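Local coordinates for protein kinase A regulatory subunit, putative (Trypanosoma cruzi, PDB 6FTF), which binds 7-cyano-7-deazainosine in each of its two cyclic nucleotide-binding domains and probably restrains the catalytic subunit of a cAMP-independent protein kinase A, at residues D70-A75 with A122-C127; S88-I93 with K103-A108; A64-D69 with D129-W134. All blocks are in the same frame, centred on the assembly; numbering follows the deposited sequence.

Contact 1: D70-A75 with A122-C127; sequences DCIMEA and ATVKVC. With 7CI (7-cyano-7-deazainosine), chain F.
M73 and V124 form the close-packed part of this antiparallel pairing. M73 CG, held between its own backbone N and carbonyl carbon (chi1 58°), comes within 3.5 Å of V124 CG2. The same valine methyl faces the ribose, and M73 SD reaches 7CI C12 at 3.7 Å, so one hydrophobic patch serves both the sheet and the nucleoside pocket. I72 packs next to it: its CD1 lies 4.0 Å from V124 CG1, while the I72 and V126 side chains cross at about a right angle, CG1 against CG2. The chain turns a corner at I72, yet the backbone stays bonded on either side of it, with V126 N to D70 O, I72 N to V124 O, and V124 N to M73 O, the last nearly straight at 176°. The opposite face is looser and more open to solvent. There C71 SG touches T123 CG2 at 3.7 Å, and the extended chain of K125 leads away after its CG. T123 also closes the end of the pairing, its OG1 accepting the A75 N-H at 3.0 Å in an almost linear bond. One residue earlier, A122 N donates to 7CI O4 (3.0 Å), tying the start of this inner strand to the ligand's hydroxymethyl group. Within the β-roll of the cyclic nucleotide-binding domain, strand 123-126 runs between 71-73 and 91-95, with I72 and M73 packing inward on Y84 of strand 82-86.

Contact 2: S88-I93 with K103-A108; sequences SGHADI and KTEGTA. With 7CI (7-cyano-7-deazainosine), chain F.
H90 lies against T104 and E105 where strand 91-95 pairs with the end of strand 98-103. Its CB is 3.5 Å from K103 O. Beyond it, CG sits beside the backbone N, anti to the carbonyl carbon (chi1 -60°), and the ring extends over T104. T104 CG2 lies over the centre of one face, a CH-pi contact 3.7 Å from the centroid, while CD2 approaches T104 CA. At the tip, NE2 makes a weak, bent bond to E105 OE2 (3.0 Å), with ring and carboxylate nearly coplanar; a water at the same edge joins NE2 to E105 OE1. A second water links OE2 to G89 N, whereas G89 O is buried without a polar partner. In the β-roll of the cyclic nucleotide-binding domain, this hairpin closes one edge of a sheet, with A91 and K103 a hydrogen-bonded pair bonded in both directions. On the pocket side K103 CG rests on I93 CD1 at 3.8 Å, and I93 CD1 itself is 3.4 Å from 7CI O1. The ammonium group of K103 bonds to A108 O at 2.7 Å and also to Y172 OH. Between K103 and A108, T104 O closes the type II turn T104-T107 by accepting from both T107 N and T107 OG1.

Contact 3: A64-D69 with D129-W134; sequences ATFKHD and DELIAW
The F66 ring lies alongside L131, both side chains pointing the same way, and its CD1 meets L131 CD2 at 4.0 Å. I72 covers one face of the phenyl ring, its CG1 standing almost directly above the ring centre. V126 packs against the same phenylalanine. These apolar groups line the inside of the β-roll of the cyclic nucleotide-binding domain, where strands 62-67 and 130-137 form a regular antiparallel ladder. A64 with A133 and F66 with L131 are its hydrogen-bonded pairs, each joined by two N-H to O bonds; the alanine methyls share the inward face with the phenylalanine and leucine. T65 with I132 and K67 with E130, the non-hydrogen-bonded pairs, turn to the outer surface. There T65 CG2 lies beside I132 CG1 at 4.0 Å, and the K67 and E130 side chains cross, with K67 CD 3.9 Å from E130 CG. Only the aliphatic parts of the lysine and glutamate meet, since K67 NZ and E130 OE2 stay 5.8 Å apart. Farther along strand 130-137, the W134 side chain packs on helix 30-42, with its NE1 bonded to Q87 OE1. At the other end the ladder finishes with H68 N donating to D129 O at 3.0 Å, the nitrogen lying well above the carbonyl plane, 59° out of it.

Overall arrangement
From the N terminus, strand 62-67 opens the widest loop, which contact 3 closes when the chain returns as strand 130-137. Contact 1 is nested inside it, joining 70-75 to 122-127, and contact 2, the short hairpin closure of 88-93 with 103-108, is nested inside contact 1. No two of the loops cross. Contacts 1 and 2 belong to one sheet, where K125 O probably accepts from D92 N. Contact 3 lies in the other sheet, which S88 O extends by a probable bond to I132 N. A probable hydrogen bond from D69 N to V126 O joins contacts 1 and 3. Only contacts 1 and 2 reach the nucleoside.

Contact 1: D70-A75 with A122-C127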
loop_
_atom_site.group_PDB
_atom_site.type_symbol
_atom_site.label_atom_id
_atom_site.label_comp_id
_atom_site.label_asym_id
_atom_site.label_seq_id
_atom_site.Cartn_x
_atom_site.Cartn_y
_atom_site.Cartn_z
ATOM N N ASP A 70 4.562 -22.689 -15.607
ATOM C CA ASP A 70 3.122 -22.633 -15.806
ATOM C C ASP A 70 2.689 -21.187 -15.999
ATOM O O ASP A 70 3.217 -20.269 -15.364
ATOM C CB ASP A 70 2.381 -23.136 -14.568
ATOM C CG ASP A 70 2.432 -24.632 -14.391
ATOM O OD1 ASP A 70 2.851 -25.366 -15.316
ATOM O OD2 ASP A 70 2.013 -25.074 -13.289
ATOM N N CYS A 71 1.695 -20.988 -16.853
ATOM C CA CYS A 71 1.057 -19.682 -16.997
ATOM C C CYS A 71 -0.211 -19.648 -16.157
ATOM O O CYS A 71 -1.104 -20.479 -16.341
ATOM C CB CYS A 71 0.718 -19.392 -18.456
ATOM S SG CYS A 71 2.163 -19.146 -19.472
ATOM N N ILE A 72 -0.264 -18.728 -15.195
ATOM C CA ILE A 72 -1.493 -18.521 -14.437
ATOM C C ILE A 72 -2.587 -17.990 -15.355
ATOM O O ILE A 72 -3.761 -18.360 -15.231
ATOM C CB ILE A 72 -1.229 -17.588 -13.238
ATOM C CG1 ILE A 72 -0.210 -18.221 -12.288
ATOM C CG2 ILE A 72 -2.523 -17.269 -12.502
ATOM C CD1 ILE A 72 0.257 -17.333 -11.167
ATOM N N MET A 73 -2.221 -17.097 -16.270
ATOM C CA MET A 73 -3.117 -16.549 -17.276
ATOM C C MET A 73 -2.249 -16.132 -18.451
ATOM O O MET A 73 -1.044 -15.910 -18.305
ATOM C CB MET A 73 -3.943 -15.381 -16.724
ATOM C CG MET A 73 -3.129 -14.233 -16.173
ATOM S SD MET A 73 -4.127 -13.014 -15.267
ATOM C CE MET A 73 -4.475 -13.940 -13.781
ATOM N N GLU A 74 -2.873 -16.047 -19.622
ATOM C CA GLU A 74 -2.165 -15.756 -20.862
ATOM C C GLU A 74 -2.838 -14.610 -21.595
ATOM O O GLU A 74 -4.068 -14.532 -21.649
ATOM C CB GLU A 74 -2.120 -16.992 -21.763
ATOM C CG GLU A 74 -1.349 -18.152 -21.151
ATOM C CD GLU A 74 -1.406 -19.410 -22.002
ATOM O OE1 GLU A 74 -1.156 -19.312 -23.223
ATOM O OE2 GLU A 74 -1.711 -20.490 -21.445
ATOM N N ALA A 75 -2.015 -13.745 -22.173
ATOM C CA ALA A 75 -2.525 -12.585 -22.895
ATOM C C ALA A 75 -3.603 -13.012 -23.880
ATOM O O ALA A 75 -3.425 -13.977 -24.636
ATOM C CB ALA A 75 -1.376 -11.900 -23.635
ATOM N N ALA A 122 -1.585 -9.237 -20.084
ATOM C CA ALA A 122 -0.228 -9.762 -20.103
ATOM C C ALA A 122 -0.224 -11.201 -19.609
ATOM O O ALA A 122 -1.079 -11.608 -18.816
ATOM C CB ALA A 122 0.701 -8.944 -19.201
ATOM N N THR A 123 0.727 -11.981 -20.108
ATOM C CA THR A 123 0.918 -13.332 -19.617
ATOM C C THR A 123 1.602 -13.311 -18.259
ATOM O O THR A 123 2.501 -12.505 -18.005
ATOM C CB THR A 123 1.722 -14.120 -20.643
ATOM O OG1 THR A 123 0.904 -14.277 -21.799
ATOM C CG2 THR A 123 2.128 -15.491 -20.121
ATOM N N VAL A 124 1.150 -14.199 -17.376
ATOM C CA VAL A 124 1.692 -14.341 -16.029
ATOM C C VAL A 124 2.293 -15.731 -15.933
ATOM O O VAL A 124 1.559 -16.723 -15.975
ATOM C CB VAL A 124 0.600 -14.146 -14.974
ATOM C CG1 VAL A 124 1.196 -14.325 -13.603
ATOM C CG2 VAL A 124 -0.070 -12.778 -15.133
ATOM N N LYS A 125 3.613 -15.811 -15.799
ATOM C CA LYS A 125 4.329 -17.082 -15.930
ATOM C C LYS A 125 5.186 -17.319 -14.694
ATOM O O LYS A 125 6.035 -16.492 -14.356
ATOM C CB LYS A 125 5.188 -17.080 -17.198
ATOM C CG LYS A 125 5.741 -18.438 -17.592
ATOM C CD LYS A 125 6.378 -18.342 -18.955
ATOM C CE LYS A 125 6.914 -19.684 -19.423
ATOM N NZ LYS A 125 7.246 -19.658 -20.875
ATOM N N VAL A 126 4.969 -18.457 -14.022
ATOM C CA VAL A 126 5.642 -18.734 -12.757
ATOM C C VAL A 126 7.139 -18.907 -12.986
ATOM O O VAL A 126 7.567 -19.606 -13.914
ATOM C CB VAL A 126 5.021 -19.989 -12.123
ATOM C CG1 VAL A 126 5.772 -20.385 -10.868
ATOM C CG2 VAL A 126 3.558 -19.759 -11.836
ATOM N N CYS A 127 7.950 -18.295 -12.125
ATOM C CA CYS A 127 9.393 -18.361 -12.304
ATOM C C CYS A 127 10.132 -18.881 -11.085
ATOM O O CYS A 127 11.371 -18.924 -11.103
ATOM C CB CYS A 127 9.969 -17.009 -12.752
ATOM S SG CYS A 127 9.685 -15.641 -11.634
HETATM C C1 7CI F . -0.314 -7.850 -14.177
HETATM N N1 7CI F . 0.180 -6.720 -15.025
HETATM O O1 7CI F . -0.545 -8.971 -15.016
HETATM C C2 7CI F . 1.141 -5.872 -14.652
HETATM N N2 7CI F . 1.834 -5.784 -13.489
HETATM O O2 7CI F . -1.662 -8.165 -12.306
HETATM C C3 7CI F . 2.742 -4.801 -13.365
HETATM N N3 7CI F . 2.971 -3.900 -14.413
HETATM O O3 7CI F . -3.794 -8.354 -13.812
HETATM C C4 7CI F . 2.281 -3.974 -15.582
HETATM N N4 7CI F . 0.154 -4.285 -19.161
HETATM C C5 7CI F . 1.326 -4.976 -15.753
HETATM O O5 7CI F . 2.546 -3.110 -16.468
HETATM C C6 7CI F . 0.431 -5.368 -16.821
HETATM C C7 7CI F . -0.240 -6.481 -16.293
HETATM C C8 7CI F . 0.281 -4.776 -18.101
HETATM C C9 7CI F . -1.586 -7.552 -13.528
HETATM C C10 7CI F . -2.551 -8.065 -14.463
HETATM C C11 7CI F . -1.900 -9.353 -14.925
HETATM C C12 7CI F . -2.432 -9.872 -16.335
HETATM O O4 7CI F . -2.441 -8.811 -17.267
#

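Contact 2: S88-I93 with K103-A108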
loop_
_atom_site.group_PDB
_atom_site.type_symbol
_atom_site.label_atom_id
_atom_site.label_comp_id
_atom_site.label_asym_id
_atom_site.label_seq_id
_atom_site.Cartn_x
_atom_site.Cartn_y
_atom_site.Cartn_z
ATOM N N SER A 88 3.082 -17.689 -1.841
ATOM C CA SER A 88 4.519 -17.845 -1.986
ATOM C C SER A 88 4.814 -18.161 -3.436
ATOM O O SER A 88 3.969 -18.699 -4.160
ATOM C CB SER A 88 5.069 -18.918 -1.050
ATOM O OG SER A 88 4.423 -20.160 -1.244
ATOM N N GLY A 89 6.023 -17.821 -3.855
ATOM C CA GLY A 89 6.431 -17.974 -5.234
ATOM C C GLY A 89 6.417 -16.645 -5.966
ATOM O O GLY A 89 5.896 -15.635 -5.485
ATOM N N HIS A 90 7.015 -16.654 -7.151
ATOM C CA HIS A 90 7.123 -15.461 -7.981
ATOM C C HIS A 90 6.650 -15.773 -9.390
ATOM O O HIS A 90 6.732 -16.914 -9.863
ATOM C CB HIS A 90 8.565 -14.951 -8.110
ATOM C CG HIS A 90 9.212 -14.572 -6.822
ATOM N ND1 HIS A 90 10.555 -14.274 -6.744
ATOM C CD2 HIS A 90 8.713 -14.396 -5.579
ATOM C CE1 HIS A 90 10.857 -13.949 -5.500
ATOM N NE2 HIS A 90 9.758 -14.017 -4.772
ATOM N N ALA A 91 6.205 -14.730 -10.091
ATOM C CA ALA A 91 5.805 -14.879 -11.477
ATOM C C ALA A 91 6.228 -13.661 -12.283
ATOM O O ALA A 91 6.168 -12.518 -11.807
ATOM C CB ALA A 91 4.297 -15.062 -11.617
ATOM N N ASP A 92 6.600 -13.919 -13.529
ATOM C CA ASP A 92 6.915 -12.859 -14.472
ATOM C C ASP A 92 5.646 -12.378 -15.161
ATOM O O ASP A 92 4.793 -13.173 -15.557
ATOM C CB ASP A 92 7.874 -13.361 -15.555
ATOM C CG ASP A 92 9.244 -13.724 -15.019
ATOM O OD1 ASP A 92 9.800 -12.975 -14.187
ATOM O OD2 ASP A 92 9.772 -14.773 -15.436
ATOM N N ILE A 93 5.570 -11.065 -15.361
ATOM C CA ILE A 93 4.579 -10.435 -16.227
ATOM C C ILE A 93 5.247 -10.227 -17.574
ATOM O O ILE A 93 6.266 -9.530 -17.665
ATOM C CB ILE A 93 4.101 -9.096 -15.642
ATOM C CG1 ILE A 93 3.596 -9.276 -14.203
ATOM C CG2 ILE A 93 3.035 -8.471 -16.530
ATOM C CD1 ILE A 93 2.485 -10.310 -14.063
ATOM N N LYS A 103 6.123 -10.280 -10.061
ATOM C CA LYS A 103 5.173 -10.402 -8.964
ATOM C C LYS A 103 5.717 -11.362 -7.913
ATOM O O LYS A 103 6.137 -12.482 -8.240
ATOM C CB LYS A 103 3.829 -10.928 -9.477
ATOM C CG LYS A 103 3.019 -9.913 -10.305
ATOM C CD LYS A 103 2.278 -8.911 -9.427
ATOM C CE LYS A 103 1.523 -7.869 -10.237
ATOM N NZ LYS A 103 0.669 -7.050 -9.358
ATOM N N THR A 104 5.716 -10.927 -6.659
ATOM C CA THR A 104 6.304 -11.685 -5.564
ATOM C C THR A 104 5.239 -11.955 -4.501
ATOM O O THR A 104 4.053 -11.659 -4.669
ATOM C CB THR A 104 7.522 -10.940 -5.011
ATOM O OG1 THR A 104 7.103 -9.662 -4.533
ATOM C CG2 THR A 104 8.583 -10.744 -6.096
ATOM N N GLU A 105 5.661 -12.538 -3.398
ATOM C CA GLU A 105 4.701 -12.974 -2.404
ATOM C C GLU A 105 3.865 -11.798 -1.913
ATOM O O GLU A 105 4.371 -10.690 -1.673
ATOM C CB GLU A 105 5.405 -13.673 -1.237
ATOM C CG GLU A 105 6.514 -12.883 -0.582
ATOM C CD GLU A 105 7.886 -13.032 -1.250
ATOM O OE1 GLU A 105 8.862 -12.561 -0.630
ATOM O OE2 GLU A 105 8.013 -13.598 -2.364
ATOM N N GLY A 106 2.577 -12.057 -1.736
ATOM C CA GLY A 106 1.639 -11.076 -1.243
ATOM C C GLY A 106 0.983 -10.230 -2.302
ATOM O O GLY A 106 0.011 -9.521 -1.991
ATOM N N THR A 107 1.490 -10.261 -3.516
ATOM C CA THR A 107 0.955 -9.455 -4.600
ATOM C C THR A 107 -0.167 -10.193 -5.314
ATOM O O THR A 107 -0.376 -11.401 -5.134
ATOM C CB THR A 107 2.039 -9.045 -5.597
ATOM O OG1 THR A 107 2.508 -10.166 -6.346
ATOM C CG2 THR A 107 3.193 -8.348 -4.884
ATOM N N ALA A 108 -0.891 -9.444 -6.127
ATOM C CA ALA A 108 -2.049 -9.929 -6.860
ATOM C C ALA A 108 -1.787 -9.956 -8.357
ATOM O O ALA A 108 -1.067 -9.105 -8.895
ATOM C CB ALA A 108 -3.231 -8.981 -6.635
HETATM C C1 7CI F . -0.314 -7.850 -14.177
HETATM N N1 7CI F . 0.180 -6.720 -15.025
HETATM O O1 7CI F . -0.545 -8.971 -15.016
HETATM C C2 7CI F . 1.141 -5.872 -14.652
HETATM N N2 7CI F . 1.834 -5.784 -13.489
HETATM O O2 7CI F . -1.662 -8.165 -12.306
HETATM C C3 7CI F . 2.742 -4.801 -13.365
HETATM N N3 7CI F . 2.971 -3.900 -14.413
HETATM O O3 7CI F . -3.794 -8.354 -13.812
HETATM C C4 7CI F . 2.281 -3.974 -15.582
HETATM N N4 7CI F . 0.154 -4.285 -19.161
HETATM C C5 7CI F . 1.326 -4.976 -15.753
HETATM O O5 7CI F . 2.546 -3.110 -16.468
HETATM C C6 7CI F . 0.431 -5.368 -16.821
HETATM C C7 7CI F . -0.240 -6.481 -16.293
HETATM C C8 7CI F . 0.281 -4.776 -18.101
HETATM C C9 7CI F . -1.586 -7.552 -13.528
HETATM C C10 7CI F . -2.551 -8.065 -14.463
HETATM C C11 7CI F . -1.900 -9.353 -14.925
HETATM C C12 7CI F . -2.432 -9.872 -16.335
HETATM O O4 7CI F . -2.441 -8.811 -17.267
HETATM O O HOH W 1 7.863 -16.360 -2.232
HETATM O O HOH W 2 10.969 -12.791 -2.365
#

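Contact 3: A64-D69 with D129-W134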
loop_
_atom_site.group_PDB
_atom_site.type_symbol
_atom_site.label_atom_id
_atom_site.label_comp_id
_atom_site.label_asym_id
_atom_site.label_seq_id
_atom_site.Cartn_x
_atom_site.Cartn_y
_atom_site.Cartn_z
ATOM N N ALA A 64 -4.911 -22.530 -5.053
ATOM C CA ALA A 64 -4.406 -23.112 -6.289
ATOM C C ALA A 64 -2.889 -23.145 -6.243
ATOM O O ALA A 64 -2.265 -22.307 -5.592
ATOM C CB ALA A 64 -4.856 -22.290 -7.497
ATOM N N THR A 65 -2.293 -24.117 -6.931
ATOM C CA THR A 65 -0.845 -24.184 -6.999
ATOM C C THR A 65 -0.412 -24.338 -8.442
ATOM O O THR A 65 -1.149 -24.856 -9.285
ATOM C CB THR A 65 -0.260 -25.330 -6.173
ATOM O OG1 THR A 65 -0.644 -26.582 -6.747
ATOM C CG2 THR A 65 -0.715 -25.239 -4.744
ATOM N N PHE A 66 0.818 -23.911 -8.687
ATOM C CA PHE A 66 1.425 -23.882 -10.002
ATOM C C PHE A 66 2.897 -24.239 -9.860
ATOM O O PHE A 66 3.481 -24.169 -8.775
ATOM C CB PHE A 66 1.319 -22.488 -10.630
ATOM C CG PHE A 66 -0.090 -22.007 -10.792
ATOM C CD1 PHE A 66 -0.722 -21.288 -9.779
ATOM C CD2 PHE A 66 -0.787 -22.267 -11.955
ATOM C CE1 PHE A 66 -2.023 -20.857 -9.926
ATOM C CE2 PHE A 66 -2.098 -21.830 -12.110
ATOM C CZ PHE A 66 -2.712 -21.124 -11.089
ATOM N N LYS A 67 3.496 -24.629 -10.986
ATOM C CA LYS A 67 4.911 -24.974 -11.058
ATOM C C LYS A 67 5.640 -24.030 -11.998
ATOM O O LYS A 67 5.027 -23.362 -12.828
ATOM C CB LYS A 67 5.104 -26.406 -11.572
ATOM C CG LYS A 67 4.440 -27.449 -10.711
ATOM C CD LYS A 67 5.034 -27.463 -9.312
ATOM C CE LYS A 67 4.468 -28.578 -8.450
ATOM N NZ LYS A 67 4.791 -29.935 -8.984
ATOM N N HIS A 68 6.971 -24.032 -11.889
ATOM C CA HIS A 68 7.822 -23.274 -12.796
ATOM C C HIS A 68 7.353 -23.437 -14.233
ATOM O O HIS A 68 7.116 -24.557 -14.698
ATOM C CB HIS A 68 9.261 -23.776 -12.669
ATOM C CG HIS A 68 10.239 -22.979 -13.471
ATOM N ND1 HIS A 68 10.644 -23.342 -14.739
ATOM C CD2 HIS A 68 10.873 -21.816 -13.191
ATOM C CE1 HIS A 68 11.491 -22.439 -15.200
ATOM N NE2 HIS A 68 11.652 -21.507 -14.279
ATOM N N ASP A 69 7.259 -22.312 -14.946
ATOM C CA ASP A 69 6.873 -22.187 -16.349
ATOM C C ASP A 69 5.373 -22.353 -16.607
ATOM O O ASP A 69 4.935 -22.120 -17.747
ATOM C CB ASP A 69 7.674 -23.089 -17.307
ATOM C CG ASP A 69 9.022 -22.504 -17.691
ATOM O OD1 ASP A 69 9.250 -21.294 -17.527
ATOM O OD2 ASP A 69 9.857 -23.275 -18.203
ATOM N N ASP A 129 10.160 -22.463 -8.374
ATOM C CA ASP A 129 9.852 -23.882 -8.531
ATOM C C ASP A 129 8.359 -24.151 -8.375
ATOM O O ASP A 129 7.777 -24.936 -9.133
ATOM C CB ASP A 129 10.612 -24.730 -7.513
ATOM C CG ASP A 129 12.100 -24.812 -7.787
ATOM O OD1 ASP A 129 12.507 -24.695 -8.958
ATOM O OD2 ASP A 129 12.857 -25.027 -6.812
ATOM N N GLU A 130 7.734 -23.531 -7.376
ATOM C CA GLU A 130 6.298 -23.629 -7.148
ATOM C C GLU A 130 5.752 -22.242 -6.848
ATOM O O GLU A 130 6.489 -21.330 -6.484
ATOM C CB GLU A 130 5.946 -24.554 -5.965
ATOM C CG GLU A 130 6.525 -25.946 -6.044
ATOM C CD GLU A 130 7.900 -26.066 -5.412
ATOM O OE1 GLU A 130 8.302 -25.181 -4.621
ATOM O OE2 GLU A 130 8.580 -27.071 -5.706
ATOM N N LEU A 131 4.437 -22.111 -6.973
ATOM C CA LEU A 131 3.724 -20.924 -6.537
ATOM C C LEU A 131 2.393 -21.373 -5.959
ATOM O O LEU A 131 1.709 -22.237 -6.526
ATOM C CB LEU A 131 3.553 -19.937 -7.693
ATOM C CG LEU A 131 2.860 -18.621 -7.370
ATOM C CD1 LEU A 131 3.376 -17.507 -8.297
ATOM C CD2 LEU A 131 1.337 -18.728 -7.496
ATOM N N ILE A 132 2.048 -20.821 -4.800
ATOM C CA ILE A 132 0.789 -21.095 -4.126
ATOM C C ILE A 132 0.011 -19.795 -4.085
ATOM O O ILE A 132 0.552 -18.763 -3.675
ATOM C CB ILE A 132 1.019 -21.608 -2.692
ATOM C CG1 ILE A 132 1.837 -22.895 -2.694
ATOM C CG2 ILE A 132 -0.307 -21.813 -1.961
ATOM C CD1 ILE A 132 2.494 -23.216 -1.375
ATOM N N ALA A 133 -1.257 -19.842 -4.478
ATOM C CA ALA A 133 -2.096 -18.657 -4.504
ATOM C C ALA A 133 -3.462 -18.950 -3.904
ATOM O O ALA A 133 -3.929 -20.090 -3.878
ATOM C CB ALA A 133 -2.290 -18.155 -5.928
ATOM N N TRP A 134 -4.118 -17.876 -3.464
ATOM C CA TRP A 134 -5.514 -17.899 -3.058
ATOM C C TRP A 134 -6.316 -17.133 -4.106
ATOM O O TRP A 134 -5.914 -16.044 -4.534
ATOM C CB TRP A 134 -5.682 -17.311 -1.655
ATOM C CG TRP A 134 -5.055 -18.196 -0.628
ATOM C CD1 TRP A 134 -3.765 -18.118 -0.147
ATOM C CD2 TRP A 134 -5.639 -19.346 -0.003
ATOM N NE1 TRP A 134 -3.539 -19.132 0.750
ATOM C CE2 TRP A 134 -4.670 -19.895 0.856
ATOM C CE3 TRP A 134 -6.893 -19.949 -0.066
ATOM C CZ2 TRP A 134 -4.922 -21.017 1.640
ATOM C CZ3 TRP A 134 -7.138 -21.060 0.711
ATOM C CH2 TRP A 134 -6.155 -21.588 1.549
#